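Local coordinates for protein extracellular sialidase/neuraminidase, putative (Aspergillus fumigatus, PDB 2XZI) that acts as an extracellular KDNase of the sialidase family, a six-bladed beta-propeller hydrolysing glycosidic links to release KDN (deaminoneuraminic acid), at residues A[292-305]-A[332-344]. Numbering follows the deposited sequence.
Sequences IFLNSASGTSRRAM and AGHEGGYSSMTKT. With KDM (deamino-alpha-neuraminic acid), chain D; KDM (deamino-alpha-neuraminic acid), chain C.
Strands 292-294 and 338-343 run nearly antiparallel (159°) but lie in different sheets, their axes 8.1 Å apart, and side chains fill the gap; further along, the loop at Arg302-Arg303 settles on the Gly336-Gly337 corner, with Gly336 CA 3.1 Å from Arg302 O in a CA-H...O contact. Met341 wedges between Ile292 and Leu294, its SD 3.7 Å from Ile292 CG2, while Ser339 CB and OG meet Leu294 CG and CD2, OG being hydrogen-bonded to Ser279. Met305, bent at chi2 and chi3, curls its thioether over Gly337, whose N-H points at SD in a weak but straight bond. A water bridges Met305 N and Glu335 O.

With its chain extended from CG to NE, Arg302 offers NH1 and NH2 end-on to the carboxylate of KDM chain C, a two-pronged grip (NH2 to O1B 2.8 Å) consistent with the sialidase arginine triad, probably completed by Arg39 and Arg245. Tyr338 OH is hydrogen-bonded to Glu229, consistent with the family's tyrosine-glutamate nucleophile pair. Arg303 lays its guanidinium flat on the His334 ring, centres 4.0 Å apart and planes at 13°, while NE, at its edge, holds O4 of KDM chain D at 2.9 Å; the backbone N-H of Arg302 donates to that sugar's O1B.

Around this blade-to-blade joint, strands 279-284 and 305-310 flank 290-294, and strand 349-356 pairs with 334-343, bringing Ala351 against Met341 and Val353 against Met305.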
ATOM      1  N   ILE A 292      -9.460  -5.767   9.582  1.00  5.16           N
ATOM      2  CA  ILE A 292      -8.546  -4.774  10.144  1.00  5.60           C
ATOM      3  C   ILE A 292      -8.469  -3.560   9.204  1.00  4.93           C
ATOM      4  O   ILE A 292      -8.449  -3.703   7.980  1.00  5.20           O
ATOM      5  CB  ILE A 292      -7.105  -5.360  10.327  1.00  5.28           C
ATOM      6  CG1 ILE A 292      -7.096  -6.817  10.843  1.00  6.37           C
ATOM      7  CG2 ILE A 292      -6.261  -4.410  11.186  1.00  4.78           C
ATOM      8  CD1 ILE A 292      -7.761  -7.048  12.225  1.00  7.10           C
ATOM      9  N   PHE A 293      -8.440  -2.361   9.789  1.00  5.54           N
ATOM     10  CA  PHE A 293      -8.298  -1.121   9.023  1.00  4.65           C
ATOM     11  C   PHE A 293      -7.217  -0.239   9.644  1.00  4.33           C
ATOM     12  O   PHE A 293      -7.075  -0.198  10.871  1.00  5.33           O
ATOM     13  CB  PHE A 293      -9.625  -0.361   8.954  1.00  5.34           C
ATOM     14  CG  PHE A 293      -9.550   0.881   8.122  1.00  4.76           C
ATOM     15  CD1 PHE A 293      -9.475   0.804   6.732  1.00  6.35           C
ATOM     16  CD2 PHE A 293      -9.521   2.140   8.724  1.00  6.10           C
ATOM     17  CE1 PHE A 293      -9.387   1.944   5.948  1.00  8.81           C
ATOM     18  CE2 PHE A 293      -9.430   3.299   7.941  1.00  7.96           C
ATOM     19  CZ  PHE A 293      -9.362   3.197   6.542  1.00  7.29           C
ATOM     20  N   LEU A 294      -6.458   0.460   8.798  1.00  3.71           N
ATOM     21  CA  LEU A 294      -5.398   1.358   9.249  1.00  4.33           C
ATOM     22  C   LEU A 294      -5.380   2.618   8.402  1.00  4.20           C
ATOM     23  O   LEU A 294      -5.357   2.555   7.171  1.00  4.21           O
ATOM     24  CB  LEU A 294      -4.048   0.653   9.112  1.00  4.30           C
ATOM     25  CG  LEU A 294      -2.775   1.420   9.474  1.00  5.02           C
ATOM     26  CD1 LEU A 294      -2.755   1.989  10.884  1.00  6.14           C
ATOM     27  CD2 LEU A 294      -1.602   0.453   9.277  1.00  5.19           C
ATOM     28  N   ASN A 295      -5.396   3.772   9.069  1.00  4.25           N
ATOM     29  CA  ASN A 295      -5.240   5.064   8.394  1.00  5.04           C
ATOM     30  C   ASN A 295      -4.874   6.098   9.446  1.00  4.41           C
ATOM     31  O   ASN A 295      -4.675   5.756  10.622  1.00  6.18           O
ATOM     32  CB  ASN A 295      -6.509   5.472   7.595  1.00  5.19           C
ATOM     33  CG  ASN A 295      -7.548   6.232   8.437  1.00  5.69           C
ATOM     34  OD1 ASN A 295      -7.785   5.908   9.604  1.00  5.72           O
ATOM     35  ND2 ASN A 295      -8.169   7.249   7.827  1.00  7.09           N
ATOM     36  N   SER A 296      -4.731   7.350   9.017  1.00  5.88           N
ATOM     37  CA  SER A 296      -4.604   8.409  10.006  1.00  6.53           C
ATOM     38  C   SER A 296      -5.999   8.872  10.402  1.00  6.42           C
ATOM     39  O   SER A 296      -6.726   9.454   9.591  1.00  7.28           O
ATOM     40  CB  SER A 296      -3.799   9.581   9.473  1.00  6.69           C
ATOM     41  OG  SER A 296      -3.622  10.520  10.532  1.00  7.11           O
ATOM     42  N   ALA A 297      -6.358   8.615  11.655  1.00  7.45           N
ATOM     43  CA  ALA A 297      -7.709   8.851  12.182  1.00  8.31           C
ATOM     44  C   ALA A 297      -7.907  10.313  12.573  1.00  8.67           C
ATOM     45  O   ALA A 297      -8.088  10.658  13.755  1.00 10.48           O
ATOM     46  CB  ALA A 297      -7.955   7.943  13.366  1.00  8.33           C
ATOM     47  N   SER A 298      -7.875  11.166  11.557  1.00  9.30           N
ATOM     48  CA  SER A 298      -7.947  12.605  11.738  1.00  9.32           C
ATOM     49  C   SER A 298      -8.485  13.194  10.471  1.00  9.92           C
ATOM     50  O   SER A 298      -8.187  12.718   9.368  1.00  9.87           O
ATOM     51  CB  SER A 298      -6.550  13.177  11.988  1.00  9.24           C
ATOM     52  OG  SER A 298      -6.558  14.598  11.950  1.00  9.75           O
ATOM     53  N   GLY A 299      -9.250  14.269  10.622  1.00 10.33           N
ATOM     54  CA  GLY A 299      -9.747  15.013   9.479  1.00 10.96           C
ATOM     55  C   GLY A 299      -8.715  15.971   8.904  1.00 11.66           C
ATOM     56  O   GLY A 299      -8.934  16.534   7.839  1.00 12.96           O
ATOM     57  N   THR A 300      -7.594  16.167   9.595  1.00 12.14           N
ATOM     58  CA  THR A 300      -6.607  17.171   9.181  1.00 13.26           C
ATOM     59  C   THR A 300      -5.144  16.708   9.092  1.00 12.68           C
ATOM     60  O   THR A 300      -4.377  17.228   8.274  1.00 14.47           O
ATOM     61  CB  THR A 300      -6.648  18.417  10.108  1.00 13.48           C
ATOM     62  OG1 THR A 300      -6.474  18.014  11.472  1.00 15.99           O
ATOM     63  CG2 THR A 300      -7.961  19.170   9.943  1.00 15.17           C
ATOM     64  N   SER A 301      -4.766  15.753   9.937  1.00 11.26           N
ATOM     65  CA  SER A 301      -3.364  15.373  10.104  1.00 10.11           C
ATOM     66  C   SER A 301      -3.111  13.947   9.631  1.00  9.20           C
ATOM     67  O   SER A 301      -3.966  13.076   9.797  1.00  8.96           O
ATOM     68  CB  SER A 301      -2.974  15.472  11.578  1.00 10.68           C
ATOM     69  OG  SER A 301      -1.640  15.041  11.789  1.00 11.51           O
ATOM     70  N   ARG A 302      -1.933  13.724   9.057  1.00  8.46           N
ATOM     71  CA  ARG A 302      -1.490  12.366   8.728  1.00  7.92           C
ATOM     72  C   ARG A 302      -0.817  11.676   9.906  1.00  8.10           C
ATOM     73  O   ARG A 302      -0.427  10.521   9.801  1.00  7.56           O
ATOM     74  CB  ARG A 302      -0.574  12.355   7.493  1.00  8.22           C
ATOM     75  CG  ARG A 302      -1.351  12.659   6.210  1.00  7.93           C
ATOM     76  CD  ARG A 302      -0.503  12.613   4.967  1.00  7.16           C
ATOM     77  NE  ARG A 302      -1.357  12.841   3.804  1.00  9.40           N
ATOM     78  CZ  ARG A 302      -1.001  12.655   2.537  1.00  7.80           C
ATOM     79  NH1 ARG A 302       0.220  12.206   2.220  1.00  9.48           N
ATOM     80  NH2 ARG A 302      -1.875  12.893   1.567  1.00  9.44           N
ATOM     81  N   ARG A 303      -0.720  12.366  11.038  1.00  7.99           N
ATOM     82  CA  ARG A 303       0.046  11.884  12.185  1.00  8.56           C
ATOM     83  C   ARG A 303      -0.844  11.309  13.287  1.00  8.92           C
ATOM     84  O   ARG A 303      -0.554  11.475  14.475  1.00 10.29           O
ATOM     85  CB  ARG A 303       0.878  13.022  12.778  1.00  9.41           C
ATOM     86  CG  ARG A 303       1.946  13.554  11.854  1.00  9.47           C
ATOM     87  CD  ARG A 303       2.880  14.482  12.611  1.00 14.45           C
ATOM     88  NE  ARG A 303       3.810  15.140  11.700  1.00 16.75           N
ATOM     89  CZ  ARG A 303       4.602  16.163  12.024  1.00 18.00           C
ATOM     90  NH1 ARG A 303       4.606  16.670  13.253  1.00 18.90           N
ATOM     91  NH2 ARG A 303       5.401  16.685  11.102  1.00 18.89           N
ATOM     92  N   ALA A 304      -1.930  10.658  12.908  1.00  8.43           N
ATOM     93  CA  ALA A 304      -2.861  10.092  13.869  1.00  7.64           C
ATOM     94  C   ALA A 304      -3.119   8.614  13.548  1.00  7.18           C
ATOM     95  O   ALA A 304      -4.247   8.155  13.591  1.00  6.69           O
ATOM     96  CB  ALA A 304      -4.177  10.889  13.889  1.00  7.86           C
ATOM     97  N   MET A 305      -2.057   7.876  13.238  1.00  6.88           N
ATOM     98  CA  MET A 305      -2.211   6.496  12.766  1.00  6.82           C
ATOM     99  C   MET A 305      -2.914   5.630  13.798  1.00  6.78           C
ATOM    100  O   MET A 305      -2.528   5.597  14.964  1.00  7.04           O
ATOM    101  CB  MET A 305      -0.854   5.865  12.424  1.00  6.11           C
ATOM    102  CG  MET A 305      -0.097   6.520  11.261  1.00  6.32           C
ATOM    103  SD  MET A 305      -1.070   6.806   9.774  1.00  6.64           S
ATOM    104  CE  MET A 305      -1.449   5.112   9.254  1.00  6.33           C
ATOM    105  N   ALA A 332      13.339   7.939  13.456  1.00 15.30           N
ATOM    106  CA  ALA A 332      12.889   7.724  12.087  1.00 14.36           C
ATOM    107  C   ALA A 332      11.851   8.760  11.664  1.00 13.82           C
ATOM    108  O   ALA A 332      11.094   8.546  10.718  1.00 13.64           O
ATOM    109  CB  ALA A 332      12.350   6.315  11.925  1.00 14.85           C
ATOM    110  N   GLY A 333      11.841   9.893  12.354  1.00 13.19           N
ATOM    111  CA  GLY A 333      10.977  11.001  12.006  1.00 12.15           C
ATOM    112  C   GLY A 333       9.609  10.864  12.628  1.00 11.60           C
ATOM    113  O   GLY A 333       9.406  10.060  13.540  1.00 11.56           O
ATOM    114  N   HIS A 334       8.678  11.662  12.123  1.00 10.05           N
ATOM    115  CA  HIS A 334       7.310  11.658  12.610  1.00  9.89           C
ATOM    116  C   HIS A 334       6.495  10.640  11.834  1.00  8.97           C
ATOM    117  O   HIS A 334       6.255  10.833  10.645  1.00  8.38           O
ATOM    118  CB  HIS A 334       6.692  13.050  12.438  1.00 10.99           C
ATOM    119  CG  HIS A 334       7.428  14.130  13.167  1.00 13.34           C
ATOM    120  ND1 HIS A 334       7.397  14.249  14.539  1.00 17.72           N
ATOM    121  CD2 HIS A 334       8.201  15.146  12.715  1.00 16.30           C
ATOM    122  CE1 HIS A 334       8.132  15.286  14.905  1.00 17.94           C
ATOM    123  NE2 HIS A 334       8.630  15.849  13.818  1.00 18.48           N
ATOM    124  N   GLU A 335       6.047   9.592  12.520  1.00  8.18           N
ATOM    125  CA  GLU A 335       5.241   8.544  11.882  1.00  7.81           C
ATOM    126  C   GLU A 335       3.883   9.063  11.440  1.00  7.84           C
ATOM    127  O   GLU A 335       3.173   9.757  12.185  1.00  7.22           O
ATOM    128  CB  GLU A 335       5.065   7.348  12.820  1.00  7.81           C
ATOM    129  CG  GLU A 335       4.318   6.175  12.177  1.00  9.11           C
ATOM    130  CD  GLU A 335       4.247   4.967  13.077  1.00 11.10           C
ATOM    131  OE1 GLU A 335       4.176   5.152  14.315  1.00 12.22           O
ATOM    132  OE2 GLU A 335       4.245   3.832  12.550  1.00  9.29           O
ATOM    133  N   GLY A 336       3.521   8.708  10.220  1.00  7.13           N
ATOM    134  CA  GLY A 336       2.192   8.958   9.725  1.00  7.10           C
ATOM    135  C   GLY A 336       2.170   9.173   8.239  1.00  6.36           C
ATOM    136  O   GLY A 336       2.993   9.899   7.696  1.00  6.93           O
ATOM    137  N   GLY A 337       1.212   8.537   7.588  1.00  6.16           N
ATOM    138  CA  GLY A 337       1.001   8.692   6.155  1.00  6.07           C
ATOM    139  C   GLY A 337       0.410   7.411   5.599  1.00  5.37           C
ATOM    140  O   GLY A 337      -0.424   6.755   6.256  1.00  6.12           O
ATOM    141  N   TYR A 338       0.864   7.046   4.396  1.00  5.16           N
ATOM    142  CA  TYR A 338       0.403   5.812   3.727  1.00  5.09           C
ATOM    143  C   TYR A 338       0.824   4.573   4.510  1.00  4.92           C
ATOM    144  O   TYR A 338       1.826   4.586   5.237  1.00  4.93           O
ATOM    145  CB  TYR A 338       1.001   5.698   2.321  1.00  4.83           C
ATOM    146  CG  TYR A 338       0.445   6.621   1.257  1.00  5.00           C
ATOM    147  CD1 TYR A 338       0.124   7.963   1.519  1.00  5.29           C
ATOM    148  CD2 TYR A 338       0.295   6.151  -0.050  1.00  5.81           C
ATOM    149  CE1 TYR A 338      -0.363   8.799   0.486  1.00  6.37           C
ATOM    150  CE2 TYR A 338      -0.193   6.955  -1.050  1.00  5.42           C
ATOM    151  CZ  TYR A 338      -0.525   8.274  -0.781  1.00  5.74           C
ATOM    152  OH  TYR A 338      -0.990   9.084  -1.803  1.00  6.98           O
ATOM    153  N   SER A 339       0.068   3.487   4.355  1.00  4.59           N
ATOM    154  CA  SER A 339       0.334   2.266   5.094  1.00  4.21           C
ATOM    155  C   SER A 339      -0.075   1.038   4.298  1.00  4.48           C
ATOM    156  O   SER A 339      -0.814   1.136   3.317  1.00  4.53           O
ATOM    157  CB  SER A 339      -0.419   2.293   6.429  1.00  5.48           C
ATOM    158  OG  SER A 339      -1.822   2.255   6.189  1.00  5.40           O
ATOM    159  N   SER A 340       0.412  -0.123   4.742  1.00  3.94           N
ATOM    160  CA  SER A 340       0.067  -1.410   4.143  1.00  4.40           C
ATOM    161  C   SER A 340       0.123  -2.476   5.217  1.00  4.68           C
ATOM    162  O   SER A 340       1.016  -2.446   6.065  1.00  5.08           O
ATOM    163  CB  SER A 340       1.030  -1.751   3.003  1.00  4.42           C
ATOM    164  OG  SER A 340       0.614  -2.908   2.295  1.00  5.47           O
ATOM    165  N   MET A 341      -0.837  -3.400   5.194  1.00  4.61           N
ATOM    166  CA  MET A 341      -0.850  -4.499   6.156  1.00  5.80           C
ATOM    167  C   MET A 341      -0.921  -5.875   5.515  1.00  5.75           C
ATOM    168  O   MET A 341      -1.558  -6.068   4.471  1.00  6.09           O
ATOM    169  CB  MET A 341      -2.057  -4.389   7.110  1.00  5.60           C
ATOM    170  CG  MET A 341      -2.072  -3.146   7.979  1.00  7.06           C
ATOM    171  SD  MET A 341      -3.509  -3.153   9.062  1.00  6.25           S
ATOM    172  CE  MET A 341      -4.852  -2.844   7.893  1.00  5.80           C
ATOM    173  N   THR A 342      -0.304  -6.827   6.199  1.00  6.00           N
ATOM    174  CA  THR A 342      -0.411  -8.251   5.876  1.00  7.41           C
ATOM    175  C   THR A 342      -0.542  -9.062   7.170  1.00  7.95           C
ATOM    176  O   THR A 342      -0.202  -8.591   8.257  1.00  6.76           O
ATOM    177  CB  THR A 342       0.790  -8.748   5.046  1.00  7.87           C
ATOM    178  OG1 THR A 342       0.514 -10.073   4.563  1.00  9.72           O
ATOM    179  CG2 THR A 342       2.047  -8.776   5.891  1.00  8.80           C
ATOM    180  N   LYS A 343      -1.057 -10.282   7.053  1.00  8.49           N
ATOM    181  CA  LYS A 343      -0.900 -11.241   8.127  1.00  9.13           C
ATOM    182  C   LYS A 343       0.457 -11.899   7.993  1.00 10.12           C
ATOM    183  O   LYS A 343       0.880 -12.205   6.881  1.00 11.73           O
ATOM    184  CB  LYS A 343      -1.977 -12.314   8.042  1.00 10.06           C
ATOM    185  CG  LYS A 343      -3.373 -11.800   8.250  1.00 13.23           C
ATOM    186  CD  LYS A 343      -4.369 -12.935   8.365  1.00 19.81           C
ATOM    187  CE  LYS A 343      -4.690 -13.534   7.012  1.00 22.04           C
ATOM    188  NZ  LYS A 343      -5.869 -14.434   7.098  1.00 24.06           N
ATOM    189  N   THR A 344       1.134 -12.114   9.114  1.00  9.46           N
ATOM    190  CA  THR A 344       2.408 -12.835   9.112  1.00 10.28           C
ATOM    191  C   THR A 344       2.152 -14.305   9.390  1.00 11.25           C
ATOM    192  O   THR A 344       1.058 -14.691   9.826  1.00 12.23           O
ATOM    193  CB  THR A 344       3.366 -12.323  10.207  1.00 10.04           C
ATOM    194  OG1 THR A 344       2.825 -12.634  11.501  1.00 10.22           O
ATOM    195  CG2 THR A 344       3.591 -10.814  10.089  1.00  9.72           C
TER
HETATM  196  C2  KDM D 501       1.627  17.039   7.517  1.00 26.14           C
HETATM  197  C1  KDM D 501       0.308  16.237   7.409  1.00 27.02           C
HETATM  198  C3  KDM D 501       2.604  16.380   8.518  1.00 25.94           C
HETATM  199  C4  KDM D 501       3.176  15.061   7.959  1.00 24.74           C
HETATM  200  C5  KDM D 501       3.729  15.246   6.536  1.00 23.86           C
HETATM  201  C6  KDM D 501       2.674  15.902   5.618  1.00 25.43           C
HETATM  202  C7  KDM D 501       3.023  16.233   4.151  1.00 27.17           C
HETATM  203  C8  KDM D 501       1.793  16.845   3.429  1.00 28.91           C
HETATM  204  C9  KDM D 501       2.053  17.284   1.970  1.00 30.43           C
HETATM  205  O5  KDM D 501       4.125  13.977   5.990  1.00 20.17           O
HETATM  206  O1A KDM D 501      -0.202  16.121   6.269  1.00 27.01           O
HETATM  207  O1B KDM D 501      -0.163  15.757   8.467  1.00 25.26           O
HETATM  208  O4  KDM D 501       4.209  14.602   8.839  1.00 23.96           O
HETATM  209  O6  KDM D 501       2.270  17.170   6.227  1.00 26.05           O
HETATM  210  O7  KDM D 501       4.123  17.154   4.103  1.00 26.53           O
HETATM  211  O8  KDM D 501       0.694  15.923   3.463  1.00 28.51           O
HETATM  212  O9  KDM D 501       3.036  16.457   1.334  1.00 31.75           O
HETATM  213  O2  KDM D 501       1.338  18.368   7.974  1.00 28.29           O
HETATM  214  C2  KDM C 500       0.228  11.877  -2.872  1.00 17.17           C
HETATM  215  C1  KDM C 500      -0.023  12.161  -1.397  1.00 15.48           C
HETATM  216  C3  KDM C 500       1.279  10.763  -3.038  1.00 15.42           C
HETATM  217  C4  KDM C 500       1.119   9.957  -4.360  1.00 13.71           C
HETATM  218  C5  KDM C 500       0.222  10.619  -5.413  1.00 13.09           C
HETATM  219  C6  KDM C 500      -1.163  10.917  -4.785  1.00 15.14           C
HETATM  220  C7  KDM C 500      -2.057  11.792  -5.678  1.00 15.08           C
HETATM  221  C8  KDM C 500      -3.474  11.895  -5.085  1.00 16.09           C
HETATM  222  C9  KDM C 500      -4.353  12.799  -5.932  1.00 16.78           C
HETATM  223  O5  KDM C 500       0.113   9.794  -6.600  1.00 11.91           O
HETATM  224  O1A KDM C 500       0.866  11.850  -0.569  1.00 14.82           O
HETATM  225  O1B KDM C 500      -1.117  12.713  -1.132  1.00 15.44           O
HETATM  226  O4  KDM C 500       2.421   9.772  -4.918  1.00 11.01           O
HETATM  227  O6  KDM C 500      -1.067  11.572  -3.476  1.00 17.01           O
HETATM  228  O7  KDM C 500      -1.480  13.096  -5.776  1.00 13.04           O
HETATM  229  O8  KDM C 500      -4.099  10.605  -5.036  1.00 16.52           O
HETATM  230  O9  KDM C 500      -4.529  12.159  -7.206  1.00 17.94           O
HETATM  231  O2  KDM C 500       0.726  13.112  -3.401  1.00 17.19           O
HETATM  232  O   HOH W   1       0.862   8.602  13.566  1.00 11.73           O